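Local coordinates for protein putative transcriptional regulator (TetR/AcrR family) (Acinetobacter sp., PDB 3KNW) that probably binds DNA through an N-terminal helix-turn-helix and acts as a transcriptional regulator of the TetR/AcrR family, at residues I147-G150 with Q151-S155; K90-N93 with Y94-C97; S44-P47 with K48-Y52; K15-H18 with I19-S22. One frame throughout, in Å; residues are numbered along the deposited sequence.

Contact 1 (I147-G150 with Q151-S155)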
ATOM      1  N   ILE A 147      -7.261  -6.588 -20.773  1.00 19.13           N
ATOM      2  CA  ILE A 147      -6.373  -5.773 -21.602  1.00 19.37           C
ATOM      3  C   ILE A 147      -6.144  -6.460 -22.959  1.00 21.25           C
ATOM      4  O   ILE A 147      -5.926  -5.802 -23.999  1.00 20.93           O
ATOM      5  CB  ILE A 147      -5.080  -5.434 -20.875  1.00 19.12           C
ATOM      6  CG1 ILE A 147      -5.390  -4.498 -19.695  1.00 19.79           C
ATOM      7  CG2 ILE A 147      -4.078  -4.745 -21.795  1.00 16.91           C
ATOM      8  CD1 ILE A 147      -4.299  -4.429 -18.624  1.00 18.29           C
ATOM      9  N   ARG A 148      -6.163  -7.802 -22.967  1.00 22.41           N
ATOM     10  CA  ARG A 148      -5.807  -8.514 -24.189  1.00 22.45           C
ATOM     11  C   ARG A 148      -7.006  -8.423 -25.153  1.00 21.33           C
ATOM     12  O   ARG A 148      -6.834  -7.997 -26.288  1.00 20.51           O
ATOM     13  CB  ARG A 148      -5.310  -9.935 -23.922  1.00 23.53           C
ATOM     14  CG  ARG A 148      -5.985 -11.004 -24.739  1.00 27.09           C
ATOM     15  CD  ARG A 148      -5.053 -11.962 -25.345  1.00 30.82           C
ATOM     16  NE  ARG A 148      -4.669 -13.010 -24.412  1.00 36.28           N
ATOM     17  CZ  ARG A 148      -4.269 -14.238 -24.786  1.00 37.89           C
ATOM     18  NH1 ARG A 148      -4.217 -14.573 -26.068  1.00 38.54           N
ATOM     19  NH2 ARG A 148      -3.910 -15.138 -23.873  1.00 37.70           N
ATOM     20  N   ILE A 149      -8.208  -8.747 -24.673  1.00 20.51           N
ATOM     21  CA  ILE A 149      -9.424  -8.479 -25.423  1.00 19.64           C
ATOM     22  C   ILE A 149      -9.408  -7.050 -25.983  1.00 19.60           C
ATOM     23  O   ILE A 149      -9.701  -6.856 -27.140  1.00 21.90           O
ATOM     24  CB  ILE A 149     -10.712  -8.766 -24.626  1.00 19.60           C
ATOM     25  CG1 ILE A 149     -10.869 -10.271 -24.334  1.00 19.24           C
ATOM     26  CG2 ILE A 149     -11.936  -8.352 -25.421  1.00 18.42           C
ATOM     27  CD1 ILE A 149     -11.814 -10.590 -23.131  1.00 18.71           C
ATOM     28  N   GLY A 150      -8.999  -6.058 -25.233  1.00 19.23           N
ATOM     29  CA  GLY A 150      -8.997  -4.695 -25.758  1.00 19.25           C
ATOM     30  C   GLY A 150      -7.975  -4.424 -26.845  1.00 19.28           C
ATOM     31  O   GLY A 150      -8.151  -3.570 -27.707  1.00 19.36           O
ATOM     32  N   GLN A 151      -6.875  -5.128 -26.786  1.00 19.63           N
ATOM     33  CA  GLN A 151      -5.863  -4.962 -27.790  1.00 20.15           C
ATOM     34  C   GLN A 151      -6.277  -5.690 -29.076  1.00 20.15           C
ATOM     35  O   GLN A 151      -5.962  -5.219 -30.160  1.00 19.60           O
ATOM     36  CB  GLN A 151      -4.515  -5.478 -27.257  1.00 20.52           C
ATOM     37  CG  GLN A 151      -3.834  -4.489 -26.288  1.00 20.46           C
ATOM     38  CD  GLN A 151      -2.619  -5.067 -25.606  1.00 21.12           C
ATOM     39  OE1 GLN A 151      -1.540  -4.458 -25.571  1.00 22.26           O
ATOM     40  NE2 GLN A 151      -2.783  -6.234 -25.045  1.00 23.79           N
ATOM     41  N   GLN A 152      -6.963  -6.832 -28.945  1.00 20.22           N
ATOM     42  CA  GLN A 152      -7.489  -7.568 -30.105  1.00 20.85           C
ATOM     43  C   GLN A 152      -8.406  -6.638 -30.913  1.00 20.36           C
ATOM     44  O   GLN A 152      -8.247  -6.562 -32.114  1.00 19.74           O
ATOM     45  CB  GLN A 152      -8.349  -8.786 -29.711  1.00 21.35           C
ATOM     46  CG  GLN A 152      -7.668 -10.053 -29.222  1.00 23.30           C
ATOM     47  CD  GLN A 152      -8.686 -11.039 -28.550  1.00 26.59           C
ATOM     48  OE1 GLN A 152      -9.913 -11.055 -28.899  1.00 25.99           O
ATOM     49  NE2 GLN A 152      -8.179 -11.849 -27.578  1.00 24.12           N
ATOM     50  N   GLU A 153      -9.348  -5.949 -30.240  1.00 20.13           N
ATOM     51  CA  GLU A 153     -10.336  -5.070 -30.919  1.00 19.75           C
ATOM     52  C   GLU A 153      -9.780  -3.726 -31.333  1.00 18.95           C
ATOM     53  O   GLU A 153     -10.425  -3.013 -32.055  1.00 19.50           O
ATOM     54  CB  GLU A 153     -11.492  -4.654 -30.019  1.00 19.93           C
ATOM     55  CG  GLU A 153     -12.175  -5.649 -29.156  1.00 21.15           C
ATOM     56  CD  GLU A 153     -12.744  -4.950 -27.895  1.00 25.30           C
ATOM     57  OE1 GLU A 153     -12.168  -3.902 -27.443  1.00 22.29           O
ATOM     58  OE2 GLU A 153     -13.770  -5.457 -27.355  1.00 25.80           O
ATOM     59  N   GLY A 154      -8.644  -3.313 -30.826  1.00 18.65           N
ATOM     60  CA  GLY A 154      -8.153  -1.986 -31.178  1.00 18.28           C
ATOM     61  C   GLY A 154      -8.638  -0.883 -30.255  1.00 18.08           C
ATOM     62  O   GLY A 154      -8.391   0.299 -30.490  1.00 18.53           O
ATOM     63  N   SER A 155      -9.325  -1.216 -29.181  1.00 18.23           N
ATOM     64  CA  SER A 155      -9.693  -0.154 -28.211  1.00 18.24           C
ATOM     65  C   SER A 155      -8.501   0.232 -27.301  1.00 17.77           C
ATOM     66  O   SER A 155      -8.477   1.337 -26.765  1.00 18.15           O
ATOM     67  CB  SER A 155     -10.956  -0.521 -27.408  1.00 17.68           C
ATOM     68  OG  SER A 155     -10.712  -1.559 -26.476  1.00 21.64           O
TER
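The amide end of Gln152 lies against the methylenes of Arg148, one helical turn earlier, near the C-terminal end of helix 126-153, its plane 90° to that of the guanidinium. The touch is made by the aliphatic part of the arginine: Arg148 CG lies 3.7 Å from Gln152 NE2, with CD about as near. The carboxylate of Glu153 is turned back along its own helix. Its CG stands beside the backbone N (chi1 -45°) and the chain then runs extended, which puts OE2 3.9 Å from Ile149 CG2 and OE1 3.7 Å from Gly150 CA. Ser155 OG donates to Glu153 OE1 over 2.9 Å, nearly along the C-O axis, tying the carboxylate to the second residue beyond the helix. In the backbone, Gln152 N bonds Arg148 O and Glu153 N bonds Ile149 O. The pattern then frays: Gly154 N reaches Gly150 O at 3.2 Å in a weak bond, and Gly154 is the first residue to leave helical angles, with a positive phi (89°). Gly150 also pairs through its backbone with Ile156. Around this C-terminus, Ile147 packs on Leu91 of helix 87-100 and on Leu165 and Ala166 of helix 162-183, Gln151 touches Pro162, and Glu153 and Ser155 meet Ala87 and Arg88 at the start of helix 87-100.

Contact 2 (K90-N93 with Y94-C97)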
ATOM      1  N   LYS A  90     -14.546  -0.928 -20.171  1.00  6.78           N
ATOM      2  CA  LYS A  90     -14.846  -1.790 -19.028  1.00  6.70           C
ATOM      3  C   LYS A  90     -13.802  -1.609 -17.922  1.00  6.95           C
ATOM      4  O   LYS A  90     -14.115  -1.667 -16.716  1.00  6.91           O
ATOM      5  CB  LYS A  90     -14.885  -3.249 -19.456  1.00  7.25           C
ATOM      6  CG  LYS A  90     -16.263  -3.743 -19.961  1.00  6.16           C
ATOM      7  CD  LYS A  90     -16.165  -5.180 -20.379  1.00  5.03           C
ATOM      8  CE  LYS A  90     -17.095  -5.525 -21.586  1.00  7.60           C
ATOM      9  NZ  LYS A  90     -16.543  -6.672 -22.352  1.00  6.95           N
ATOM     10  N   LEU A  91     -12.558  -1.389 -18.364  1.00  6.71           N
ATOM     11  CA  LEU A  91     -11.397  -1.297 -17.496  1.00  6.10           C
ATOM     12  C   LEU A  91     -11.364   0.085 -16.842  1.00  6.32           C
ATOM     13  O   LEU A  91     -10.984   0.224 -15.686  1.00  6.15           O
ATOM     14  CB  LEU A  91     -10.107  -1.542 -18.299  1.00  4.96           C
ATOM     15  CG  LEU A  91      -8.817  -1.468 -17.476  1.00  4.25           C
ATOM     16  CD1 LEU A  91      -8.923  -2.237 -16.226  1.00  2.00           C
ATOM     17  CD2 LEU A  91      -7.690  -1.976 -18.246  1.00  3.70           C
HETATM   18  N   MSE A  92     -11.793   1.102 -17.566  1.00  6.46           N
HETATM   19  CA  MSE A  92     -11.840   2.464 -16.989  1.00  6.74           C
HETATM   20  C   MSE A  92     -12.990   2.542 -16.027  1.00  6.92           C
HETATM   21  O   MSE A  92     -12.905   3.169 -15.011  1.00  8.41           O
HETATM   22  CB  MSE A  92     -11.954   3.538 -18.064  1.00  6.02           C
HETATM   23  CG  MSE A  92     -10.696   3.713 -18.906  1.00  3.84           C
HETATM   24 SE   MSE A  92      -9.077   4.015 -17.904  0.70  2.00          SE
HETATM   25  CE  MSE A  92      -9.649   5.548 -16.820  1.00  5.28           C
ATOM     26  N   ASN A  93     -14.044   1.827 -16.309  1.00  6.91           N
ATOM     27  CA  ASN A  93     -15.136   1.705 -15.367  1.00  7.36           C
ATOM     28  C   ASN A  93     -14.750   1.182 -13.984  1.00  7.09           C
ATOM     29  O   ASN A  93     -14.961   1.850 -12.977  1.00  5.99           O
ATOM     30  CB  ASN A  93     -16.120   0.718 -15.944  1.00  8.02           C
ATOM     31  CG  ASN A  93     -17.369   1.302 -16.236  1.00  9.91           C
ATOM     32  OD1 ASN A  93     -17.647   1.675 -17.389  1.00 14.73           O
ATOM     33  ND2 ASN A  93     -18.207   1.378 -15.208  1.00 13.21           N
ATOM     34  N   TYR A  94     -14.244  -0.048 -13.972  1.00  7.26           N
ATOM     35  CA  TYR A  94     -13.687  -0.680 -12.783  1.00  8.36           C
ATOM     36  C   TYR A  94     -12.780   0.249 -11.982  1.00  8.20           C
ATOM     37  O   TYR A  94     -12.969   0.432 -10.795  1.00  9.12           O
ATOM     38  CB  TYR A  94     -12.857  -1.901 -13.168  1.00  8.34           C
ATOM     39  CG  TYR A  94     -12.033  -2.452 -12.042  1.00  9.51           C
ATOM     40  CD1 TYR A  94     -12.628  -3.070 -10.963  1.00  8.60           C
ATOM     41  CD2 TYR A  94     -10.640  -2.341 -12.049  1.00 11.85           C
ATOM     42  CE1 TYR A  94     -11.869  -3.568  -9.933  1.00  9.76           C
ATOM     43  CE2 TYR A  94      -9.875  -2.836 -11.017  1.00 10.43           C
ATOM     44  CZ  TYR A  94     -10.506  -3.461  -9.956  1.00  9.50           C
ATOM     45  OH  TYR A  94      -9.755  -3.966  -8.914  1.00 11.40           O
ATOM     46  N   LEU A  95     -11.806   0.815 -12.645  1.00  7.65           N
ATOM     47  CA  LEU A  95     -10.863   1.679 -11.997  1.00  8.06           C
ATOM     48  C   LEU A  95     -11.546   2.910 -11.413  1.00  9.36           C
ATOM     49  O   LEU A  95     -11.169   3.419 -10.330  1.00  7.61           O
ATOM     50  CB  LEU A  95      -9.788   2.134 -13.023  1.00  7.15           C
ATOM     51  CG  LEU A  95      -8.941   1.008 -13.617  1.00  5.94           C
ATOM     52  CD1 LEU A  95      -7.845   1.566 -14.628  1.00  4.95           C
ATOM     53  CD2 LEU A  95      -8.309   0.120 -12.529  1.00  3.70           C
ATOM     54  N   GLN A  96     -12.523   3.425 -12.167  1.00 10.34           N
ATOM     55  CA  GLN A  96     -13.205   4.627 -11.763  1.00 11.31           C
ATOM     56  C   GLN A  96     -13.977   4.353 -10.482  1.00 11.57           C
ATOM     57  O   GLN A  96     -14.065   5.239  -9.624  1.00 11.74           O
ATOM     58  CB  GLN A  96     -14.075   5.236 -12.904  1.00 11.69           C
ATOM     59  CG  GLN A  96     -13.560   6.648 -13.307  1.00 14.35           C
ATOM     60  CD  GLN A  96     -13.650   7.012 -14.810  1.00 18.83           C
ATOM     61  OE1 GLN A  96     -14.021   6.192 -15.666  1.00 21.86           O
ATOM     62  NE2 GLN A  96     -13.318   8.277 -15.120  1.00 18.60           N
ATOM     63  N   CYS A  97     -14.485   3.116 -10.372  1.00 11.38           N
ATOM     64  CA  CYS A  97     -15.098   2.576  -9.172  1.00 11.34           C
ATOM     65  C   CYS A  97     -14.095   2.453  -8.009  1.00 10.41           C
ATOM     66  O   CYS A  97     -14.461   2.751  -6.860  1.00 11.12           O
ATOM     67  CB  CYS A  97     -15.770   1.200  -9.460  1.00 11.85           C
ATOM     68  SG  CYS A  97     -17.513   1.310  -9.734  0.57 12.56           S
TER
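Two successive turns of helix 87-100, in the TetR-like C-terminal domain, form this contact, an i to i+4 pairing along an alpha-helix with one face turned into the helical bundle. Leu91 and Leu95 make the apolar ridge of that face: Leu91 CD1 stands 4.2 Å from Leu95 CG, the two side chains meeting at a slant. Leu95 has its CG anti to the carbonyl carbon and beside its own N (chi1 -62°), which lays the branch point over the preceding turn. The selenomethionine Met92 folds its chain at both chi2 and chi3, bringing SE to 4.3 Å from Leu95 CD1, so one leucine is touched by two residues of the turn before. In Tyr94 a CG anti to the backbone N (chi1 169°) carries the ring away from the preceding turn, while Leu91 O lies at the ring edge, near its plane. The phenol reaches inward, where OH is hydrogen-bonded to Tyr73 OH and Trp98 NE1, and the ring packs on Leu139 and Met143 of helix 126-153. Leu95 meets Ile169 and Tyr173 of helix 162-183, and Met92 meets Leu193 and Thr196 of helix 187-200. Four backbone bonds hold the turns together, among them Tyr94 N to Lys90 O at 3.2 Å and Cys97 N to Asn93 O at 2.9 Å. Leu91 O, which accepts from Leu95 N, also has Leu95 CG against it at 3.0 Å.

Contact 3 (S44-P47 with K48-Y52)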
ATOM      1  N   SER A  44     -21.411  -7.391  16.167  1.00 38.77           N
ATOM      2  CA  SER A  44     -22.444  -8.102  15.435  1.00 37.86           C
ATOM      3  C   SER A  44     -23.768  -8.118  16.176  1.00 37.37           C
ATOM      4  O   SER A  44     -24.807  -8.161  15.534  1.00 37.27           O
ATOM      5  CB  SER A  44     -21.991  -9.536  15.142  1.00 37.89           C
ATOM      6  OG  SER A  44     -21.996 -10.347  16.315  1.00 37.99           O
ATOM      7  N   GLY A  45     -23.717  -8.082  17.519  1.00 36.50           N
ATOM      8  CA  GLY A  45     -24.893  -8.263  18.354  1.00 35.22           C
ATOM      9  C   GLY A  45     -25.182  -9.711  18.697  1.00 34.64           C
ATOM     10  O   GLY A  45     -26.145 -10.014  19.385  1.00 33.58           O
ATOM     11  N   VAL A  46     -24.341 -10.620  18.246  1.00 34.32           N
ATOM     12  CA  VAL A  46     -24.599 -12.027  18.446  1.00 34.58           C
ATOM     13  C   VAL A  46     -23.929 -12.523  19.722  1.00 35.12           C
ATOM     14  O   VAL A  46     -22.810 -12.104  20.021  1.00 34.90           O
ATOM     15  CB  VAL A  46     -24.071 -12.805  17.242  1.00 35.16           C
ATOM     16  CG1 VAL A  46     -24.240 -14.276  17.442  1.00 35.13           C
ATOM     17  CG2 VAL A  46     -24.803 -12.352  15.979  1.00 34.06           C
ATOM     18  N   PRO A  47     -24.614 -13.401  20.508  1.00 35.51           N
ATOM     19  CA  PRO A  47     -23.951 -14.016  21.675  1.00 35.56           C
ATOM     20  C   PRO A  47     -22.825 -14.918  21.196  1.00 35.84           C
ATOM     21  O   PRO A  47     -22.829 -15.271  20.000  1.00 36.33           O
ATOM     22  CB  PRO A  47     -25.060 -14.840  22.359  1.00 35.70           C
ATOM     23  CG  PRO A  47     -26.173 -14.960  21.367  1.00 36.11           C
ATOM     24  CD  PRO A  47     -26.027 -13.811  20.380  1.00 36.00           C
ATOM     25  N   LYS A  48     -21.870 -15.274  22.077  1.00 35.19           N
ATOM     26  CA  LYS A  48     -20.732 -16.119  21.664  1.00 34.38           C
ATOM     27  C   LYS A  48     -21.172 -17.512  21.258  1.00 33.49           C
ATOM     28  O   LYS A  48     -20.657 -18.062  20.279  1.00 32.87           O
ATOM     29  CB  LYS A  48     -19.670 -16.252  22.749  1.00 35.00           C
ATOM     30  CG  LYS A  48     -20.175 -16.766  24.099  1.00 37.17           C
ATOM     31  CD  LYS A  48     -19.054 -17.406  24.913  1.00 39.82           C
ATOM     32  CE  LYS A  48     -17.832 -16.500  25.063  1.00 41.39           C
ATOM     33  NZ  LYS A  48     -16.882 -17.053  26.109  1.00 43.37           N
ATOM     34  N   GLY A  49     -22.125 -18.079  22.000  1.00 32.39           N
ATOM     35  CA  GLY A  49     -22.566 -19.440  21.755  1.00 31.83           C
ATOM     36  C   GLY A  49     -23.059 -19.596  20.336  1.00 31.45           C
ATOM     37  O   GLY A  49     -22.783 -20.596  19.671  1.00 31.88           O
ATOM     38  N   SER A  50     -23.789 -18.584  19.886  1.00 30.84           N
ATOM     39  CA  SER A  50     -24.303 -18.485  18.528  1.00 30.50           C
ATOM     40  C   SER A  50     -23.204 -18.453  17.452  1.00 29.97           C
ATOM     41  O   SER A  50     -23.179 -19.273  16.529  1.00 30.48           O
ATOM     42  CB  SER A  50     -25.137 -17.197  18.448  1.00 30.89           C
ATOM     43  OG  SER A  50     -25.714 -16.984  17.173  1.00 30.18           O
ATOM     44  N   PHE A  51     -22.302 -17.487  17.589  1.00 28.78           N
ATOM     45  CA  PHE A  51     -21.165 -17.305  16.691  1.00 27.98           C
ATOM     46  C   PHE A  51     -20.409 -18.607  16.524  1.00 27.34           C
ATOM     47  O   PHE A  51     -19.936 -18.953  15.443  1.00 26.65           O
ATOM     48  CB  PHE A  51     -20.249 -16.207  17.265  1.00 27.56           C
ATOM     49  CG  PHE A  51     -18.935 -16.131  16.619  1.00 28.01           C
ATOM     50  CD1 PHE A  51     -18.693 -15.216  15.627  1.00 28.53           C
ATOM     51  CD2 PHE A  51     -17.924 -16.991  16.983  1.00 28.97           C
ATOM     52  CE1 PHE A  51     -17.473 -15.144  15.014  1.00 29.41           C
ATOM     53  CE2 PHE A  51     -16.693 -16.925  16.366  1.00 28.71           C
ATOM     54  CZ  PHE A  51     -16.465 -16.012  15.386  1.00 28.60           C
ATOM     55  N   TYR A  52     -20.289 -19.340  17.607  1.00 28.16           N
ATOM     56  CA  TYR A  52     -19.571 -20.573  17.530  1.00 28.90           C
ATOM     57  C   TYR A  52     -20.365 -21.681  16.836  1.00 29.37           C
ATOM     58  O   TYR A  52     -19.761 -22.644  16.395  1.00 29.88           O
ATOM     59  CB  TYR A  52     -19.072 -21.003  18.898  1.00 29.27           C
ATOM     60  CG  TYR A  52     -17.768 -20.369  19.319  1.00 29.02           C
ATOM     61  CD1 TYR A  52     -17.646 -19.733  20.551  1.00 29.26           C
ATOM     62  CD2 TYR A  52     -16.648 -20.424  18.492  1.00 31.87           C
ATOM     63  CE1 TYR A  52     -16.460 -19.182  20.959  1.00 31.48           C
ATOM     64  CE2 TYR A  52     -15.440 -19.850  18.880  1.00 31.22           C
ATOM     65  CZ  TYR A  52     -15.359 -19.227  20.109  1.00 33.06           C
ATOM     66  OH  TYR A  52     -14.164 -18.679  20.512  1.00 35.97           O
TER
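With CG1 of Val46 (chi1 176°) and OG of Ser50 (chi1 -179°) both anti to the backbone N, the two groups converge where the turn of the predicted helix-turn-helix runs into helix 48-54, which in TetR relatives is the recognition helix. The valine methyl lies against both side-chain atoms of the serine, and the same CG1 extends to Phe51 CB at 4.4 Å. The polar partner of Ser50 OG is Lys15 NZ of helix 13-30, to which it is hydrogen-bonded. Pro47 occupies the N-cap position, and its ring comes alongside the serine, CG 3.8 Å from Ser50 CB. At the other end of the turn, Gly45 leaves the preceding helix with a positive phi (88°). One residue earlier, Ser44 OG accepts from Val46 N over 3.0 Å, an ST turn spanning Gly45; the same hydroxyl is also bonded to Leu41 O. Phe51 points inward from helix 48-54, touching Leu37 and Leu41 of helix 37-44 and Ile19 of helix 13-30, with Phe61 meeting its ring edge-to-face. The first turn of helix 48-54 is closed by a weak bond, Phe51 N to Pro47 O at 3.3 Å, followed by Tyr52 N to Lys48 O at 3.0 Å.

Contact 4 (K15-H18 with I19-S22)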
ATOM      1  N   LYS A  15     -28.005 -14.758   8.721  1.00 25.00           N
ATOM      2  CA  LYS A  15     -27.292 -14.499   9.983  1.00 23.73           C
ATOM      3  C   LYS A  15     -25.776 -14.678   9.787  1.00 22.77           C
ATOM      4  O   LYS A  15     -24.982 -13.793  10.091  1.00 21.91           O
ATOM      5  CB  LYS A  15     -27.794 -15.415  11.092  1.00 22.90           C
ATOM      6  CG  LYS A  15     -27.306 -15.009  12.464  1.00 23.74           C
ATOM      7  CD  LYS A  15     -27.490 -16.139  13.472  1.00 24.18           C
ATOM      8  CE  LYS A  15     -27.662 -15.644  14.909  1.00 23.17           C
ATOM      9  NZ  LYS A  15     -28.193 -16.758  15.779  1.00 24.04           N
ATOM     10  N   ARG A  16     -25.395 -15.828   9.259  1.00 21.67           N
ATOM     11  CA  ARG A  16     -24.017 -16.054   8.922  1.00 21.35           C
ATOM     12  C   ARG A  16     -23.455 -14.834   8.170  1.00 21.51           C
ATOM     13  O   ARG A  16     -22.362 -14.364   8.500  1.00 20.36           O
ATOM     14  CB  ARG A  16     -23.891 -17.301   8.073  1.00 21.06           C
ATOM     15  CG  ARG A  16     -22.489 -17.779   7.874  1.00 20.20           C
ATOM     16  CD  ARG A  16     -22.487 -19.077   7.064  1.00 19.60           C
ATOM     17  NE  ARG A  16     -21.130 -19.535   6.787  1.00 21.59           N
ATOM     18  CZ  ARG A  16     -20.351 -19.084   5.794  1.00 21.14           C
ATOM     19  NH1 ARG A  16     -19.122 -19.571   5.643  1.00 19.38           N
ATOM     20  NH2 ARG A  16     -20.792 -18.156   4.949  1.00 21.01           N
ATOM     21  N   GLN A  17     -24.218 -14.314   7.193  1.00 21.59           N
ATOM     22  CA  GLN A  17     -23.777 -13.172   6.363  1.00 21.63           C
ATOM     23  C   GLN A  17     -23.680 -11.919   7.171  1.00 21.02           C
ATOM     24  O   GLN A  17     -22.767 -11.107   6.976  1.00 20.72           O
ATOM     25  CB  GLN A  17     -24.748 -12.863   5.213  1.00 22.37           C
ATOM     26  CG  GLN A  17     -24.984 -13.987   4.174  1.00 24.01           C
ATOM     27  CD  GLN A  17     -23.709 -14.502   3.542  1.00 25.78           C
ATOM     28  OE1 GLN A  17     -22.698 -13.781   3.460  1.00 27.43           O
ATOM     29  NE2 GLN A  17     -23.738 -15.766   3.110  1.00 24.45           N
ATOM     30  N   HIS A  18     -24.643 -11.738   8.069  1.00 20.46           N
ATOM     31  CA  HIS A  18     -24.591 -10.586   8.964  1.00 19.91           C
ATOM     32  C   HIS A  18     -23.299 -10.576   9.758  1.00 18.49           C
ATOM     33  O   HIS A  18     -22.636  -9.547   9.853  1.00 17.52           O
ATOM     34  CB  HIS A  18     -25.762 -10.540   9.940  1.00 20.17           C
ATOM     35  CG  HIS A  18     -25.685  -9.376  10.877  1.00 21.15           C
ATOM     36  ND1 HIS A  18     -26.027  -8.097  10.494  1.00 22.94           N
ATOM     37  CD2 HIS A  18     -25.242  -9.286  12.154  1.00 22.05           C
ATOM     38  CE1 HIS A  18     -25.821  -7.273  11.507  1.00 24.25           C
ATOM     39  NE2 HIS A  18     -25.340  -7.968  12.525  1.00 22.19           N
ATOM     40  N   ILE A  19     -22.960 -11.728  10.319  1.00 17.52           N
ATOM     41  CA  ILE A  19     -21.761 -11.843  11.134  1.00 16.83           C
ATOM     42  C   ILE A  19     -20.513 -11.501  10.319  1.00 17.33           C
ATOM     43  O   ILE A  19     -19.681 -10.729  10.765  1.00 17.99           O
ATOM     44  CB  ILE A  19     -21.642 -13.221  11.773  1.00 16.36           C
ATOM     45  CG1 ILE A  19     -22.836 -13.486  12.717  1.00 15.50           C
ATOM     46  CG2 ILE A  19     -20.365 -13.331  12.583  1.00 14.77           C
ATOM     47  CD1 ILE A  19     -22.958 -14.868  13.096  1.00 12.93           C
ATOM     48  N   LEU A  20     -20.386 -12.069   9.136  1.00 17.89           N
ATOM     49  CA  LEU A  20     -19.253 -11.774   8.267  1.00 18.59           C
ATOM     50  C   LEU A  20     -19.204 -10.295   7.964  1.00 19.91           C
ATOM     51  O   LEU A  20     -18.148  -9.686   8.069  1.00 21.11           O
ATOM     52  CB  LEU A  20     -19.327 -12.572   6.972  1.00 17.57           C
ATOM     53  CG  LEU A  20     -19.016 -14.033   7.245  1.00 17.41           C
ATOM     54  CD1 LEU A  20     -19.656 -14.876   6.178  1.00 19.36           C
ATOM     55  CD2 LEU A  20     -17.508 -14.297   7.320  1.00 14.68           C
ATOM     56  N   ASP A  21     -20.349  -9.701   7.615  1.00 20.80           N
ATOM     57  CA  ASP A  21     -20.393  -8.276   7.305  1.00 21.26           C
ATOM     58  C   ASP A  21     -20.075  -7.383   8.510  1.00 20.44           C
ATOM     59  O   ASP A  21     -19.328  -6.409   8.362  1.00 20.64           O
ATOM     60  CB  ASP A  21     -21.716  -7.917   6.620  1.00 22.17           C
ATOM     61  CG  ASP A  21     -21.851  -8.594   5.224  1.00 26.49           C
ATOM     62  OD1 ASP A  21     -20.779  -8.894   4.590  1.00 31.14           O
ATOM     63  OD2 ASP A  21     -23.011  -8.830   4.770  1.00 29.53           O
ATOM     64  N   SER A  22     -20.596  -7.713   9.687  1.00 19.51           N
ATOM     65  CA  SER A  22     -20.098  -7.120  10.935  1.00 19.36           C
ATOM     66  C   SER A  22     -18.569  -7.217  11.026  1.00 18.89           C
ATOM     67  O   SER A  22     -17.888  -6.198  11.190  1.00 19.16           O
ATOM     68  CB  SER A  22     -20.678  -7.819  12.160  1.00 19.26           C
ATOM     69  OG  SER A  22     -22.068  -7.607  12.254  1.00 21.15           O
TER
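Lys15, Arg16, Gln17 and His18 each accept through their carbonyl oxygens from the NH four residues on, in regular alpha-helical bonds along helix 13-30; Ser22 N to His18 O is the shortest at 2.7 Å. His18 O is gripped twice, for Ser22 OG also donates to it over 3.1 Å, coming from above the carbonyl plane, 44° out of it. The serine takes this place because OG stands beside its own N (chi1 -66°), turned back toward the preceding turn. There it also lies over one face of the His18 imidazole, in contact but not bonded to NE2; that nitrogen is instead hydrogen-bonded to Ser44 O, which fixes the ring against the end of helix 37-44. Arg16 runs extended from CG to NE, and its NH2 comes 3.7 Å from Leu20 CD1, the leucine methyl approaching the guanidinium at a slant. Ile19 folds CG1 back beside its N, placing it 3.4 Å from Lys15 O. Lys15 stretches away from this turn, its NZ held by Ser50 OG of helix 48-54. The segment belongs to the first helix of the N-terminal domain, a three-helix bundle in this family: Ile19 packs on Val46, Phe55 and Phe61, Leu20 on Phe55 and on Leu65 of helix 58-81, and Ser22 on Thr43 and Ser44 of helix 37-44.

Contacts 3 and 4 share the N-terminal unit that probably binds DNA, their centres about 10 Å apart, and they touch through two polar links and apolar packing between helix 13-30 and the helix-turn-helix. Contacts 1 and 2 belong to the C-terminal domain, about 15 Å apart between centres, and meet through apolar packing of Ile147 on Leu91. Contact 3 lies at the surface; the other three are partly buried. Contacts 2 and 4 are turns within helices with full backbone bonding and apolar inner faces, whereas contact 1 ends a helix and contact 3 starts one, each with a positive-phi glycine after a helix.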